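Local coordinates for protein TetR-family transcriptional regulator (Streptomyces coelicolor, PDB 2G7L) that probably binds DNA through a helix-turn-helix domain and regulates transcription, its C-terminal domain being likely to sense a small ligand, at residues R22-T27 with Y57-N62; V29-A34 with R43-E48; E35-V40 with E65-V70; G76-T81 with T101-A106. All blocks are in the same frame, centred on the assembly; numbering follows the deposited sequence.

Contact 1: residues R22-T27 with Y57-N62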
loop_
_atom_site.group_PDB
_atom_site.type_symbol
_atom_site.label_atom_id
_atom_site.label_comp_id
_atom_site.label_asym_id
_atom_site.label_seq_id
_atom_site.Cartn_x
_atom_site.Cartn_y
_atom_site.Cartn_z
ATOM N N ARG A 22 -11.612 24.067 8.650
ATOM C CA ARG A 22 -10.592 24.101 9.689
ATOM C C ARG A 22 -11.159 23.604 11.028
ATOM O O ARG A 22 -10.515 22.847 11.742
ATOM C CB ARG A 22 -10.034 25.512 9.863
ATOM C CG ARG A 22 -9.012 25.591 11.050
ATOM C CD ARG A 22 -8.864 26.991 11.680
ATOM N NE ARG A 22 -10.136 27.510 12.149
ATOM C CZ ARG A 22 -10.699 27.180 13.310
ATOM N NH1 ARG A 22 -10.113 26.317 14.150
ATOM N NH2 ARG A 22 -11.869 27.712 13.609
ATOM N N TRP A 23 -12.346 24.084 11.399
ATOM C CA TRP A 23 -12.923 23.751 12.706
ATOM C C TRP A 23 -13.245 22.268 12.816
ATOM O O TRP A 23 -12.950 21.612 13.823
ATOM C CB TRP A 23 -14.170 24.610 12.979
ATOM C CG TRP A 23 -14.874 24.384 14.334
ATOM C CD1 TRP A 23 -14.345 23.864 15.513
ATOM C CD2 TRP A 23 -16.233 24.700 14.619
ATOM N NE1 TRP A 23 -15.311 23.834 16.494
ATOM C CE2 TRP A 23 -16.480 24.338 15.962
ATOM C CE3 TRP A 23 -17.278 25.263 13.857
ATOM C CZ2 TRP A 23 -17.737 24.547 16.575
ATOM C CZ3 TRP A 23 -18.525 25.478 14.478
ATOM C CH2 TRP A 23 -18.730 25.111 15.818
ATOM N N ILE A 24 -13.858 21.752 11.761
ATOM C CA ILE A 24 -14.196 20.307 11.649
ATOM C C ILE A 24 -12.986 19.431 11.836
ATOM O O ILE A 24 -13.010 18.423 12.607
ATOM C CB ILE A 24 -14.849 20.039 10.283
ATOM C CG1 ILE A 24 -16.209 20.736 10.237
ATOM C CG2 ILE A 24 -14.926 18.495 9.969
ATOM C CD1 ILE A 24 -16.763 20.956 8.819
ATOM N N VAL A 25 -11.880 19.805 11.177
ATOM C CA VAL A 25 -10.687 18.940 11.267
ATOM C C VAL A 25 -9.969 19.092 12.576
ATOM O O VAL A 25 -9.468 18.103 13.136
ATOM C CB VAL A 25 -9.789 18.783 9.891
ATOM C CG1 VAL A 25 -10.270 19.599 8.718
ATOM C CG2 VAL A 25 -8.279 18.823 10.100
ATOM N N ASP A 26 -9.986 20.313 13.135
ATOM C CA ASP A 26 -9.327 20.552 14.450
ATOM C C ASP A 26 -10.050 19.711 15.490
ATOM O O ASP A 26 -9.420 19.199 16.406
ATOM C CB ASP A 26 -9.293 22.073 14.869
ATOM C CG ASP A 26 -8.309 22.950 13.990
ATOM O OD1 ASP A 26 -7.534 22.362 13.149
ATOM O OD2 ASP A 26 -8.274 24.220 14.176
ATOM N N THR A 27 -11.376 19.605 15.343
ATOM C CA THR A 27 -12.232 18.765 16.207
ATOM C C THR A 27 -11.932 17.253 16.042
ATOM O O THR A 27 -11.777 16.522 17.041
ATOM C CB THR A 27 -13.735 19.033 15.905
ATOM O OG1 THR A 27 -14.000 20.425 16.066
ATOM C CG2 THR A 27 -14.634 18.302 16.866
ATOM N N TYR A 57 -20.441 17.092 5.213
ATOM C CA TYR A 57 -20.097 16.422 3.947
ATOM C C TYR A 57 -19.737 17.373 2.844
ATOM O O TYR A 57 -19.136 16.976 1.857
ATOM C CB TYR A 57 -21.226 15.478 3.453
ATOM C CG TYR A 57 -21.309 14.149 4.180
ATOM C CD1 TYR A 57 -22.535 13.654 4.638
ATOM C CD2 TYR A 57 -20.173 13.406 4.420
ATOM C CE1 TYR A 57 -22.614 12.436 5.331
ATOM C CE2 TYR A 57 -20.226 12.199 5.091
ATOM C CZ TYR A 57 -21.445 11.704 5.548
ATOM O OH TYR A 57 -21.474 10.485 6.201
ATOM N N VAL A 58 -20.108 18.626 2.998
ATOM C CA VAL A 58 -19.706 19.637 2.044
ATOM C C VAL A 58 -18.209 19.970 2.190
ATOM O O VAL A 58 -17.557 20.350 1.217
ATOM C CB VAL A 58 -20.629 20.899 2.115
ATOM C CG1 VAL A 58 -21.553 20.825 3.289
ATOM C CG2 VAL A 58 -19.831 22.206 2.123
ATOM N N TYR A 59 -17.680 19.808 3.402
ATOM C CA TYR A 59 -16.256 20.054 3.723
ATOM C C TYR A 59 -15.420 18.789 3.548
ATOM O O TYR A 59 -14.424 18.803 2.835
ATOM C CB TYR A 59 -16.115 20.641 5.130
ATOM C CG TYR A 59 -16.897 21.917 5.260
ATOM C CD1 TYR A 59 -18.095 21.952 5.964
ATOM C CD2 TYR A 59 -16.468 23.098 4.631
ATOM C CE1 TYR A 59 -18.839 23.112 6.068
ATOM C CE2 TYR A 59 -17.210 24.281 4.737
ATOM C CZ TYR A 59 -18.397 24.275 5.453
ATOM O OH TYR A 59 -19.168 25.430 5.567
ATOM N N VAL A 60 -15.845 17.693 4.165
ATOM C CA VAL A 60 -15.164 16.406 4.042
ATOM C C VAL A 60 -16.153 15.350 3.519
ATOM O O VAL A 60 -17.164 15.056 4.168
ATOM C CB VAL A 60 -14.370 15.989 5.380
ATOM C CG1 VAL A 60 -14.978 16.595 6.604
ATOM C CG2 VAL A 60 -14.301 14.537 5.549
ATOM N N ALA A 61 -15.877 14.802 2.334
ATOM C CA ALA A 61 -16.888 14.013 1.629
ATOM C C ALA A 61 -17.087 12.586 2.171
ATOM O O ALA A 61 -18.089 11.945 1.866
ATOM C CB ALA A 61 -16.621 14.032 0.092
ATOM N N ASN A 62 -16.150 12.086 2.978
ATOM C CA ASN A 62 -16.258 10.738 3.502
ATOM C C ASN A 62 -15.229 10.461 4.584
ATOM O O ASN A 62 -14.383 11.290 4.875
ATOM C CB ASN A 62 -16.152 9.687 2.351
ATOM C CG ASN A 62 -14.908 9.881 1.453
ATOM O OD1 ASN A 62 -13.786 9.914 1.937
ATOM N ND2 ASN A 62 -15.122 9.995 0.144
#
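Ile-24 packs against Tyr-59 and Val-60 inside the three-helix DNA-binding domain of the TetR family. Residues 22-27 lie on its first helix, 21-35. Residues 57-62 form the loop that leaves the short helix 53-56, the probable recognition helix of the helix-turn-helix, and leads to helix 63-74. The two branches of Ile-24 have separate partners. CG1 sits beside the backbone N (chi1 -67°) and the chain runs on extended, which carries CD1 to the ring of Tyr-59. Ile-24 CD1 lies 3.3 Å from Tyr-59 CD1, a tight approach, and meets the ring obliquely. The two side chains cross at about a right angle. The other branch, Ile-24 CG2, is anti to the backbone N and lies 3.9 Å from Val-60 CG1. Val-60 has a strained first torsion (27°), so the exact place of that methyl is less certain. Leu-45 of helix 42-48 and Leu-49 also touch Ile-24, which puts it between the first two helices and the 57-62 loop. Arg-22 and Asp-26, both exposed, form a salt bridge on helix 21-35. One turn is tied further by Thr-27: its N and OG1 reach Trp-23 O from opposite faces of the carbonyl plane, OG1 at 2.7 Å from that oxygen.

Contact 2: residues V29-A34 with R43-E48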
loop_
_atom_site.group_PDB
_atom_site.type_symbol
_atom_site.label_atom_id
_atom_site.label_comp_id
_atom_site.label_asym_id
_atom_site.label_seq_id
_atom_site.Cartn_x
_atom_site.Cartn_y
_atom_site.Cartn_z
ATOM N N VAL A 29 -9.152 16.039 15.091
ATOM C CA VAL A 29 -7.838 15.814 15.653
ATOM C C VAL A 29 -7.947 15.624 17.151
ATOM O O VAL A 29 -7.340 14.692 17.720
ATOM C CB VAL A 29 -6.857 16.981 15.348
ATOM C CG1 VAL A 29 -5.535 16.808 16.159
ATOM C CG2 VAL A 29 -6.501 17.055 13.835
ATOM N N ALA A 30 -8.677 16.541 17.809
ATOM C CA ALA A 30 -8.894 16.483 19.251
ATOM C C ALA A 30 -9.629 15.214 19.630
ATOM O O ALA A 30 -9.240 14.567 20.568
ATOM C CB ALA A 30 -9.699 17.776 19.752
ATOM N N LEU A 31 -10.680 14.863 18.895
ATOM C CA LEU A 31 -11.380 13.573 19.112
ATOM C C LEU A 31 -10.457 12.319 19.047
ATOM O O LEU A 31 -10.577 11.414 19.897
ATOM C CB LEU A 31 -12.518 13.430 18.125
ATOM C CG LEU A 31 -13.565 12.388 18.428
ATOM C CD1 LEU A 31 -14.077 12.531 19.869
ATOM C CD2 LEU A 31 -14.659 12.624 17.413
HETATM N N MSE A 32 -9.506 12.297 18.096
HETATM C CA MSE A 32 -8.559 11.189 17.975
HETATM C C MSE A 32 -7.625 11.045 19.189
HETATM O O MSE A 32 -7.452 9.960 19.707
HETATM C CB MSE A 32 -7.722 11.328 16.707
HETATM C CG MSE A 32 -6.400 10.506 16.767
HETATM SE SE MSE A 32 -5.349 10.865 15.230
HETATM C CE MSE A 32 -4.058 11.948 16.279
ATOM N N ARG A 33 -6.982 12.134 19.577
ATOM C CA ARG A 33 -6.126 12.194 20.756
ATOM C C ARG A 33 -6.819 11.795 22.085
ATOM O O ARG A 33 -6.183 11.246 22.979
ATOM C CB ARG A 33 -5.633 13.632 20.904
ATOM C CG ARG A 33 -5.082 14.201 19.653
ATOM C CD ARG A 33 -3.629 14.286 19.793
ATOM N NE ARG A 33 -3.000 15.112 18.774
ATOM C CZ ARG A 33 -2.008 14.696 17.985
ATOM N NH1 ARG A 33 -1.543 13.416 18.074
ATOM N NH2 ARG A 33 -1.477 15.562 17.104
ATOM N N ALA A 34 -8.106 12.106 22.193
ATOM C CA ALA A 34 -8.863 11.895 23.389
ATOM C C ALA A 34 -9.463 10.502 23.412
ATOM O O ALA A 34 -9.628 9.881 24.472
ATOM C CB ALA A 34 -9.990 12.973 23.482
ATOM N N ARG A 43 -20.675 10.928 12.042
ATOM C CA ARG A 43 -21.782 11.012 13.009
ATOM C C ARG A 43 -21.278 11.465 14.403
ATOM O O ARG A 43 -21.818 12.382 14.948
ATOM C CB ARG A 43 -22.549 9.681 13.059
ATOM C CG ARG A 43 -23.651 9.584 14.146
ATOM C CD ARG A 43 -23.534 8.244 14.979
ATOM N NE ARG A 43 -22.150 7.726 15.009
ATOM C CZ ARG A 43 -21.577 7.107 16.044
ATOM N NH1 ARG A 43 -22.257 6.923 17.180
ATOM N NH2 ARG A 43 -20.310 6.698 15.948
ATOM N N ARG A 44 -20.224 10.858 14.950
ATOM C CA ARG A 44 -19.619 11.375 16.185
ATOM C C ARG A 44 -19.098 12.818 16.060
ATOM O O ARG A 44 -19.000 13.542 17.041
ATOM C CB ARG A 44 -18.508 10.469 16.693
ATOM C CG ARG A 44 -17.833 10.962 17.948
ATOM C CD ARG A 44 -18.856 11.121 19.115
ATOM N NE ARG A 44 -18.280 11.996 20.110
ATOM C CZ ARG A 44 -17.420 11.602 21.053
ATOM N NH1 ARG A 44 -17.060 10.312 21.164
ATOM N NH2 ARG A 44 -16.924 12.507 21.890
ATOM N N LEU A 45 -18.771 13.239 14.854
ATOM C CA LEU A 45 -18.227 14.589 14.650
ATOM C C LEU A 45 -19.351 15.603 14.543
ATOM O O LEU A 45 -19.242 16.677 15.100
ATOM C CB LEU A 45 -17.342 14.620 13.391
ATOM C CG LEU A 45 -16.117 15.506 13.295
ATOM C CD1 LEU A 45 -15.160 15.248 14.447
ATOM C CD2 LEU A 45 -15.491 15.152 11.952
ATOM N N ALA A 46 -20.419 15.237 13.820
ATOM C CA ALA A 46 -21.665 16.026 13.719
ATOM C C ALA A 46 -22.259 16.276 15.115
ATOM O O ALA A 46 -22.672 17.394 15.460
ATOM C CB ALA A 46 -22.657 15.300 12.823
ATOM N N GLN A 47 -22.243 15.240 15.933
ATOM C CA GLN A 47 -22.697 15.337 17.303
ATOM C C GLN A 47 -21.789 16.283 18.047
ATOM O O GLN A 47 -22.250 17.133 18.778
ATOM C CB GLN A 47 -22.665 13.962 17.964
ATOM C CG GLN A 47 -23.227 13.900 19.388
ATOM C CD GLN A 47 -22.340 13.080 20.332
ATOM O OE1 GLN A 47 -21.669 13.648 21.215
ATOM N NE2 GLN A 47 -22.308 11.741 20.137
ATOM N N GLU A 48 -20.486 16.148 17.861
ATOM C CA GLU A 48 -19.548 16.984 18.586
ATOM C C GLU A 48 -19.674 18.469 18.195
ATOM O O GLU A 48 -19.387 19.364 18.987
ATOM C CB GLU A 48 -18.127 16.473 18.380
ATOM C CG GLU A 48 -17.125 17.044 19.347
ATOM C CD GLU A 48 -17.284 16.517 20.775
ATOM O OE1 GLU A 48 -18.122 15.622 21.036
ATOM O OE2 GLU A 48 -16.530 17.002 21.646
#
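Through Leu-31, helix 21-35 meets Arg-44 and Leu-45 of helix 42-48, the first helix of the helix-turn-helix in this TetR-type DNA-binding domain. The two methyls of Leu-31 do different work. CD1 lies over one face of the Arg-44 guanidinium, 3.4 Å above its plane and offset toward the rim. Its nearest atom there is Arg-44 NH2, 3.5 Å from Leu-31 CD1. CD2 instead meets the root of the same arginine, with Leu-31 CD2 3.6 Å from Arg-44 CG. It also touches Leu-45, at 4.0 Å between Leu-31 CD2 and Leu-45 CD1. Leu-31 is buried and points toward helix 42-48; Leu-45 reaches it with the end of its side chain.

The shape of Arg-44 explains the fit. Its CG is anti to the backbone N, but the chain bends at the next bond (chi2 59°), and the bend brings one guanidinium face under Leu-31 CD1. Charge probably helps to hold the flat group: its strongest partner is Glu-35, which forms a salt bridge with Arg-44 NH2. With an alanine here in place of Leu-31, a gap would probably open beside Leu-45 and Arg-44 CG, and the guanidinium face would lose its methyl cover, though the carboxylates would still hold the group. Leu-45 also packs on Leu-56 of helix 53-56 and Leu-66 of helix 63-74, which places it in the core between the helices. A weak bond adds to the grip on Arg-44: Glu-48 OE1, one turn along, lies in the guanidinium plane at its edge, 3.4 Å from Arg-44 NH2 with an N-H...O angle of 165°.

Contact 3: residues E35-V40 with E65-V70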
loop_
_atom_site.group_PDB
_atom_site.type_symbol
_atom_site.label_atom_id
_atom_site.label_comp_id
_atom_site.label_asym_id
_atom_site.label_seq_id
_atom_site.Cartn_x
_atom_site.Cartn_y
_atom_site.Cartn_z
ATOM N N GLU A 35 -9.788 9.990 22.248
ATOM C CA GLU A 35 -10.638 8.798 22.195
ATOM C C GLU A 35 -10.161 7.671 21.256
ATOM O O GLU A 35 -10.764 6.587 21.245
ATOM C CB GLU A 35 -12.091 9.212 21.885
ATOM C CG GLU A 35 -12.765 10.072 22.992
ATOM C CD GLU A 35 -14.268 10.014 22.903
ATOM O OE1 GLU A 35 -14.818 8.929 23.170
ATOM O OE2 GLU A 35 -14.911 11.031 22.542
ATOM N N GLY A 36 -9.108 7.936 20.474
ATOM C CA GLY A 36 -8.529 6.941 19.561
ATOM C C GLY A 36 -8.375 7.238 18.066
ATOM O O GLY A 36 -7.228 7.308 17.545
ATOM N N LEU A 37 -9.505 7.338 17.368
ATOM C CA LEU A 37 -9.560 7.425 15.883
ATOM C C LEU A 37 -10.629 6.518 15.289
ATOM O O LEU A 37 -11.250 6.841 14.261
ATOM C CB LEU A 37 -8.233 7.159 15.190
ATOM C CG LEU A 37 -8.232 7.293 13.655
ATOM C CD1 LEU A 37 -8.707 8.683 13.130
ATOM C CD2 LEU A 37 -6.871 7.031 13.153
ATOM N N GLU A 38 -10.819 5.366 15.944
ATOM C CA GLU A 38 -11.965 4.479 15.730
ATOM C C GLU A 38 -13.257 5.247 16.041
ATOM O O GLU A 38 -14.280 5.053 15.376
ATOM C CB GLU A 38 -11.815 3.191 16.573
ATOM C CG GLU A 38 -11.376 3.375 18.073
ATOM C CD GLU A 38 -9.845 3.570 18.291
ATOM O OE1 GLU A 38 -9.154 4.164 17.429
ATOM O OE2 GLU A 38 -9.311 3.147 19.345
ATOM N N LYS A 39 -13.162 6.170 17.005
ATOM C CA LYS A 39 -14.239 7.103 17.398
ATOM C C LYS A 39 -14.513 8.298 16.433
ATOM O O LYS A 39 -15.592 8.896 16.447
ATOM C CB LYS A 39 -13.931 7.649 18.794
ATOM C CG LYS A 39 -13.562 6.603 19.850
ATOM C CD LYS A 39 -14.704 5.668 20.120
ATOM C CE LYS A 39 -14.444 4.839 21.370
ATOM N NZ LYS A 39 -15.335 3.655 21.319
ATOM N N VAL A 40 -13.542 8.637 15.592
ATOM C CA VAL A 40 -13.678 9.737 14.655
ATOM C C VAL A 40 -14.532 9.318 13.439
ATOM O O VAL A 40 -14.019 8.895 12.370
ATOM C CB VAL A 40 -12.287 10.293 14.238
ATOM C CG1 VAL A 40 -12.439 11.526 13.327
ATOM C CG2 VAL A 40 -11.420 10.593 15.487
ATOM N N GLU A 65 -11.468 10.955 3.297
ATOM C CA GLU A 65 -11.183 12.389 3.202
ATOM C C GLU A 65 -10.963 12.998 4.576
ATOM O O GLU A 65 -10.095 13.861 4.761
ATOM C CB GLU A 65 -12.252 13.165 2.428
ATOM C CG GLU A 65 -12.276 12.892 0.868
ATOM C CD GLU A 65 -10.962 13.240 0.118
ATOM O OE1 GLU A 65 -10.148 14.039 0.653
ATOM O OE2 GLU A 65 -10.739 12.723 -1.020
ATOM N N LEU A 66 -11.719 12.500 5.546
ATOM C CA LEU A 66 -11.622 12.953 6.946
ATOM C C LEU A 66 -10.311 12.425 7.566
ATOM O O LEU A 66 -9.585 13.178 8.246
ATOM C CB LEU A 66 -12.839 12.452 7.762
ATOM C CG LEU A 66 -12.831 12.663 9.290
ATOM C CD1 LEU A 66 -12.955 14.209 9.584
ATOM C CD2 LEU A 66 -13.975 11.849 10.008
ATOM N N HIS A 67 -10.013 11.126 7.356
ATOM C CA HIS A 67 -8.701 10.607 7.846
ATOM C C HIS A 67 -7.565 11.332 7.154
ATOM O O HIS A 67 -6.589 11.669 7.796
ATOM C CB HIS A 67 -8.548 9.095 7.696
ATOM C CG HIS A 67 -9.465 8.304 8.578
ATOM N ND1 HIS A 67 -9.586 6.934 8.483
ATOM C CD2 HIS A 67 -10.324 8.691 9.549
ATOM C CE1 HIS A 67 -10.477 6.510 9.367
ATOM N NE2 HIS A 67 -10.947 7.559 10.016
ATOM N N ALA A 68 -7.716 11.599 5.859
ATOM C CA ALA A 68 -6.676 12.320 5.087
ATOM C C ALA A 68 -6.381 13.742 5.678
ATOM O O ALA A 68 -5.200 14.124 5.847
ATOM C CB ALA A 68 -7.040 12.419 3.648
ATOM N N ALA A 69 -7.433 14.519 5.938
ATOM C CA ALA A 69 -7.355 15.823 6.663
ATOM C C ALA A 69 -6.677 15.689 8.022
ATOM O O ALA A 69 -5.837 16.485 8.380
ATOM C CB ALA A 69 -8.773 16.372 6.841
ATOM N N VAL A 70 -7.026 14.666 8.791
ATOM C CA VAL A 70 -6.338 14.459 10.061
ATOM C C VAL A 70 -4.882 14.097 9.831
ATOM O O VAL A 70 -3.988 14.467 10.620
ATOM C CB VAL A 70 -7.011 13.341 10.879
ATOM C CG1 VAL A 70 -6.200 13.000 12.098
ATOM C CG2 VAL A 70 -8.494 13.779 11.273
#
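This is a buried, mainly apolar contact between a loop and a helix in the TetR-type DNA-binding domain. Residues 35-40 link helix 21-35 to helix 42-48, where the helix-turn-helix begins. Residues 65-70 lie on helix 63-74, which leads toward the C-terminal domain. Two pairs of side chains carry the contact. Val-40 points toward the helix and meets Leu-66, with Val-40 CG1 3.7 Å from Leu-66 CD2. CG1 gets there because it is anti to the Val-40 backbone N (chi1 -176°). The same leucine methyl also lies beside the loop backbone, with Leu-66 CD2 3.8 Å from Val-40 O. In the second pair, Leu-37 reaches His-67 with one methyl. Leu-37 CD1 is 3.9 Å from His-67 CD2 and approaches the ring obliquely.

The imidazole is held from its far side: His-67 ND1 is hydrogen-bonded to Ser-113 of helix 108-116. Leu-110 of that helix touches both Leu-37 and His-67, so the contact continues into the helices of the C-terminal domain. On the loop side, NE2 faces Val-40 O at the ring edge, near its plane. The 4.1 Å between His-67 NE2 and Val-40 O makes this an approach only. Gly-36 lets the chain leave the first helix with positive phi, at angles where a side chain would be jammed. The turn that follows is closed by a weak bond from Val-40 N to Leu-37 O, at 3.2 Å.

Contact 4: residues G76-T81 with T101-A106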
loop_
_atom_site.group_PDB
_atom_site.type_symbol
_atom_site.label_atom_id
_atom_site.label_comp_id
_atom_site.label_asym_id
_atom_site.label_seq_id
_atom_site.Cartn_x
_atom_site.Cartn_y
_atom_site.Cartn_z
ATOM N N GLY A 76 2.315 18.429 9.795
ATOM C CA GLY A 76 2.946 19.704 10.106
ATOM C C GLY A 76 4.141 19.489 11.028
ATOM O O GLY A 76 5.013 20.368 11.152
ATOM N N GLU A 77 4.193 18.330 11.676
ATOM C CA GLU A 77 5.304 18.031 12.580
ATOM C C GLU A 77 6.605 17.713 11.800
ATOM O O GLU A 77 7.684 18.213 12.168
ATOM C CB GLU A 77 4.935 16.937 13.605
ATOM C CG GLU A 77 5.012 15.480 13.078
ATOM C CD GLU A 77 4.339 14.442 14.011
ATOM O OE1 GLU A 77 3.076 14.241 13.899
ATOM O OE2 GLU A 77 5.092 13.799 14.812
ATOM N N VAL A 78 6.499 16.925 10.721
ATOM C CA VAL A 78 7.668 16.582 9.869
ATOM C C VAL A 78 8.577 17.757 9.404
ATOM O O VAL A 78 8.107 18.845 9.010
ATOM C CB VAL A 78 7.358 15.485 8.717
ATOM C CG1 VAL A 78 5.880 15.259 8.482
ATOM C CG2 VAL A 78 8.093 15.783 7.390
ATOM N N ASP A 79 9.888 17.486 9.495
ATOM C CA ASP A 79 10.988 18.428 9.207
ATOM C C ASP A 79 11.298 18.540 7.709
ATOM O O ASP A 79 11.924 17.648 7.122
ATOM C CB ASP A 79 12.276 18.016 9.957
ATOM C CG ASP A 79 12.058 16.869 10.998
ATOM O OD1 ASP A 79 13.038 16.559 11.736
ATOM O OD2 ASP A 79 10.950 16.269 11.092
ATOM N N LEU A 80 10.848 19.634 7.103
ATOM C CA LEU A 80 11.106 19.943 5.701
ATOM C C LEU A 80 12.265 20.960 5.558
ATOM O O LEU A 80 12.387 21.693 4.557
ATOM C CB LEU A 80 9.826 20.478 5.058
ATOM C CG LEU A 80 8.592 19.567 5.099
ATOM C CD1 LEU A 80 7.589 20.138 4.181
ATOM C CD2 LEU A 80 8.919 18.146 4.690
ATOM N N THR A 81 13.107 20.976 6.588
ATOM C CA THR A 81 14.264 21.857 6.721
ATOM C C THR A 81 15.547 21.027 6.650
ATOM O O THR A 81 16.463 21.352 5.871
ATOM C CB THR A 81 14.252 22.570 8.116
ATOM O OG1 THR A 81 14.031 21.600 9.167
ATOM C CG2 THR A 81 13.182 23.664 8.177
ATOM N N THR A 101 7.335 8.598 7.238
ATOM C CA THR A 101 7.072 7.206 7.611
ATOM C C THR A 101 6.828 7.016 9.122
ATOM O O THR A 101 5.951 6.264 9.515
ATOM C CB THR A 101 8.225 6.256 7.130
ATOM O OG1 THR A 101 8.334 6.341 5.708
ATOM C CG2 THR A 101 7.916 4.818 7.470
ATOM N N LEU A 102 7.624 7.693 9.943
ATOM C CA LEU A 102 7.467 7.626 11.394
ATOM C C LEU A 102 6.126 8.211 11.852
ATOM O O LEU A 102 5.542 7.695 12.773
ATOM C CB LEU A 102 8.628 8.361 12.081
ATOM C CG LEU A 102 9.935 7.550 12.048
ATOM C CD1 LEU A 102 11.123 8.461 12.279
ATOM C CD2 LEU A 102 9.935 6.355 13.010
ATOM N N VAL A 103 5.615 9.246 11.198
ATOM C CA VAL A 103 4.226 9.620 11.536
ATOM C C VAL A 103 3.206 8.567 11.136
ATOM O O VAL A 103 2.333 8.256 11.900
ATOM C CB VAL A 103 3.795 11.138 11.291
ATOM C CG1 VAL A 103 4.825 11.983 10.569
ATOM C CG2 VAL A 103 2.337 11.335 10.792
ATOM N N LEU A 104 3.384 7.943 9.986
ATOM C CA LEU A 104 2.502 6.839 9.576
ATOM C C LEU A 104 2.575 5.635 10.506
ATOM O O LEU A 104 1.559 5.043 10.796
ATOM C CB LEU A 104 2.805 6.437 8.142
ATOM C CG LEU A 104 2.047 7.021 6.928
ATOM C CD1 LEU A 104 1.338 8.293 7.181
ATOM C CD2 LEU A 104 2.868 7.129 5.699
ATOM N N PHE A 105 3.764 5.270 10.971
ATOM C CA PHE A 105 3.921 4.115 11.876
ATOM C C PHE A 105 3.202 4.372 13.200
ATOM O O PHE A 105 2.714 3.442 13.813
ATOM C CB PHE A 105 5.407 3.833 12.176
ATOM C CG PHE A 105 6.107 2.878 11.169
ATOM C CD1 PHE A 105 5.955 3.038 9.789
ATOM C CD2 PHE A 105 6.932 1.851 11.628
ATOM C CE1 PHE A 105 6.621 2.157 8.837
ATOM C CE2 PHE A 105 7.614 0.997 10.704
ATOM C CZ PHE A 105 7.434 1.156 9.298
ATOM N N ALA A 106 3.153 5.630 13.643
ATOM C CA ALA A 106 2.351 6.034 14.822
ATOM C C ALA A 106 0.848 5.909 14.559
ATOM O O ALA A 106 0.089 5.662 15.482
ATOM C CB ALA A 106 2.721 7.462 15.273
#
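The contact lies where the chain leaves helix 63-74, the connecting helix of the TetR fold, and enters the helical C-terminal domain. Residues 76-81 lie in the loop after that helix, and residues 101-106 end the next helix, 89-106. Within 101-106 only Val-103 meets residues 76-81. It touches two successive residues there. Val-78 CG1 lies 4.0 Å from Val-103 CG1, and the two side chains cross at about a right angle. Both valines have a first torsion close to eclipsed (14° for Val-78 and 7° for Val-103), so the fine placement of their methyls should be read with care. Glu-77 is an exposed residue. Its CG stands between the backbone N and the carbonyl carbon, and the chain then runs extended past Val-103 in the opposite direction. Its carboxylate ends near the base of the valine, with Glu-77 OE1 4.1 Å from Val-103 CB. Leu-71 and Leu-74 of helix 63-74 also pack on Val-103, and Leu-80 packs on helix 122-136. Between the two segments the contact is small, with neither a hydrogen bond nor a salt bridge. It depends on van der Waals packing, chiefly of the two buried valines, probably with help from those neighbours.

In the fold
From the N terminus, helix 21-35 supplies the first segments of contacts 1 and 2. Contact 2 closes the short loop to helix 42-48 and is nested inside the longer loop closed by contact 1 at residues 57-62. Contact 3 starts in the loop at 35-40 and closes on helix 63-74, so its segments alternate with those of contacts 1 and 2. These three touch one another and knit the helices of the DNA-binding domain together. Contact 4 follows in series. Its centre lies about 17 Å from that of contact 3, and the two do not touch. It joins the chain after helix 63-74 to helix 89-106 of the C-terminal domain.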